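Local coordinates for protein blue-light receptor of the BLUF-family (Rhodobacter sphaeroides, PDB 2BYC) that binds flavin mononucleotide and probably senses blue light through it, as a photoreceptor in bacterial signalling, at residues E111-S116 and A122-T127. Sequence-based numbering, arbitrary orientation.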
loop_
_atom_site.group_PDB
_atom_site.type_symbol
_atom_site.label_atom_id
_atom_site.label_comp_id
_atom_site.label_asym_id
_atom_site.label_seq_id
_atom_site.Cartn_x
_atom_site.Cartn_y
_atom_site.Cartn_z
ATOM N N GLU A 111 -1.847 13.923 3.991
ATOM C CA GLU A 111 -3.182 13.324 4.090
ATOM C C GLU A 111 -3.876 13.355 2.721
ATOM O O GLU A 111 -4.695 12.494 2.417
ATOM C CB GLU A 111 -4.021 14.003 5.218
ATOM C CG GLU A 111 -5.584 13.895 5.085
ATOM C CD GLU A 111 -6.387 15.138 5.591
ATOM O OE1 GLU A 111 -6.008 15.797 6.599
ATOM O OE2 GLU A 111 -7.437 15.444 4.974
ATOM N N ARG A 112 -3.518 14.330 1.878
ATOM C CA ARG A 112 -4.156 14.449 0.596
ATOM C C ARG A 112 -3.699 13.330 -0.330
ATOM O O ARG A 112 -4.423 12.990 -1.271
ATOM C CB ARG A 112 -3.948 15.830 -0.064
ATOM C CG ARG A 112 -4.859 16.934 0.554
ATOM C CD ARG A 112 -5.270 18.032 -0.458
ATOM N NE ARG A 112 -5.551 19.277 0.282
ATOM C CZ ARG A 112 -5.614 20.518 -0.216
ATOM N NH1 ARG A 112 -5.430 20.761 -1.507
ATOM N NH2 ARG A 112 -5.854 21.536 0.616
ATOM N N LEU A 113 -2.496 12.791 -0.096
ATOM C CA LEU A 113 -1.995 11.681 -0.967
ATOM C C LEU A 113 -1.923 12.101 -2.462
ATOM O O LEU A 113 -2.339 11.375 -3.421
ATOM C CB LEU A 113 -2.872 10.461 -0.798
ATOM C CG LEU A 113 -2.917 9.824 0.581
ATOM C CD1 LEU A 113 -3.668 8.508 0.417
ATOM C CD2 LEU A 113 -1.519 9.565 1.008
ATOM N N ASP A 114 -1.381 13.278 -2.651
ATOM C CA ASP A 114 -1.317 13.799 -3.977
ATOM C C ASP A 114 -0.069 13.254 -4.590
ATOM O O ASP A 114 -0.061 13.045 -5.809
ATOM C CB ASP A 114 -1.403 15.305 -4.020
ATOM C CG ASP A 114 -2.767 15.756 -4.451
ATOM O OD1 ASP A 114 -3.343 14.978 -5.256
ATOM O OD2 ASP A 114 -3.296 16.825 -3.988
ATOM N N LEU A 115 0.906 12.919 -3.721
ATOM C CA LEU A 115 2.276 12.550 -4.091
ATOM C C LEU A 115 2.957 13.551 -5.043
ATOM O O LEU A 115 3.659 13.128 -5.947
ATOM C CB LEU A 115 2.355 11.129 -4.726
ATOM C CG LEU A 115 2.361 9.810 -3.931
ATOM C CD1 LEU A 115 1.619 9.801 -2.626
ATOM C CD2 LEU A 115 1.893 8.708 -4.866
ATOM N N SER A 116 2.762 14.855 -4.858
ATOM C CA SER A 116 3.372 15.815 -5.770
ATOM C C SER A 116 4.771 16.125 -5.356
ATOM O O SER A 116 5.614 16.460 -6.184
ATOM C CB SER A 116 2.621 17.110 -5.711
ATOM O OG SER A 116 1.244 16.862 -5.649
ATOM N N ALA A 122 8.682 8.403 0.266
ATOM C CA ALA A 122 9.702 8.144 1.229
ATOM C C ALA A 122 9.276 8.587 2.616
ATOM O O ALA A 122 9.550 7.930 3.607
ATOM C CB ALA A 122 10.915 8.916 0.855
ATOM N N GLU A 123 8.644 9.742 2.675
ATOM C CA GLU A 123 8.123 10.298 3.925
ATOM C C GLU A 123 7.057 9.443 4.512
ATOM O O GLU A 123 7.105 9.165 5.696
ATOM C CB GLU A 123 7.506 11.673 3.679
ATOM C CG GLU A 123 6.951 12.342 4.957
ATOM C CD GLU A 123 7.925 13.356 5.559
ATOM O OE1 GLU A 123 7.521 14.103 6.492
ATOM O OE2 GLU A 123 9.084 13.416 5.078
ATOM N N LEU A 124 6.076 9.064 3.687
ATOM C CA LEU A 124 5.010 8.161 4.114
ATOM C C LEU A 124 5.625 6.882 4.635
ATOM O O LEU A 124 5.283 6.424 5.720
ATOM C CB LEU A 124 4.020 7.898 2.970
ATOM C CG LEU A 124 3.033 9.061 2.683
ATOM C CD1 LEU A 124 2.382 8.824 1.336
ATOM C CD2 LEU A 124 1.944 9.298 3.795
ATOM N N HIS A 125 6.587 6.347 3.897
ATOM C CA HIS A 125 7.217 5.090 4.312
ATOM C C HIS A 125 7.924 5.221 5.677
ATOM O O HIS A 125 7.859 4.360 6.520
ATOM C CB HIS A 125 8.227 4.609 3.261
ATOM C CG HIS A 125 7.626 4.014 2.021
ATOM N ND1 HIS A 125 6.315 3.588 1.929
ATOM C CD2 HIS A 125 8.187 3.745 0.826
ATOM C CE1 HIS A 125 6.100 3.096 0.726
ATOM N NE2 HIS A 125 7.225 3.165 0.040
ATOM N N ARG A 126 8.622 6.314 5.845
ATOM C CA ARG A 126 9.373 6.600 7.033
ATOM C C ARG A 126 8.455 6.756 8.235
ATOM O O ARG A 126 8.660 6.166 9.277
ATOM C CB ARG A 126 10.136 7.909 6.792
ATOM C CG ARG A 126 11.104 8.332 7.864
ATOM C CD ARG A 126 11.709 9.705 7.567
ATOM N NE ARG A 126 10.894 10.735 8.165
ATOM C CZ ARG A 126 10.447 11.791 7.503
ATOM N NH1 ARG A 126 10.782 11.965 6.218
ATOM N NH2 ARG A 126 9.661 12.669 8.134
ATOM N N THR A 127 7.436 7.565 8.108
ATOM C CA THR A 127 6.669 7.851 9.273
ATOM C C THR A 127 5.776 6.693 9.635
ATOM O O THR A 127 5.576 6.386 10.811
ATOM C CB THR A 127 5.883 9.165 9.100
ATOM O OG1 THR A 127 4.779 8.973 8.225
ATOM C CG2 THR A 127 6.773 10.238 8.527
#
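On the sheet face of the BLUF domain that carries the C-terminal helix 120-131, Leu124 of this helix meets Leu113 and Leu115 of the loop leading into it. A single methyl does the touching on the helix side: Leu124 CD1 lies 4.0 Å from Leu113 CD2 and 4.2 Å from Leu115 CD1. Both pairs meet methyl to methyl, and in each the two side chains cross at about a right angle; no hydrogen bond joins the two segments. The backbones stay well apart, with 9.3 Å between the CA atoms of Leu113 and Leu124. Leu124 supplies part of the bridge: its CB points at the loop and CD1 lies anti to CA (chi2 165°), while Leu113 reaches in from the other side with CD2. Leu113 and Leu115 both take up left-handed backbone conformations (phi 58° and 51°), and both side chains touch Val51 of strand 49-55. The leucines pack between the sheet and the C-terminal helix 120-131, with Leu103 of helix 100-106 touching both Leu113 and Leu124. Leu110, just ahead of the loop segment, also receives the side chain of Leu124. Strand 49-55 carries the FMN-binding Gln52 as well, whose side chain is about 9 Å from that of Leu113.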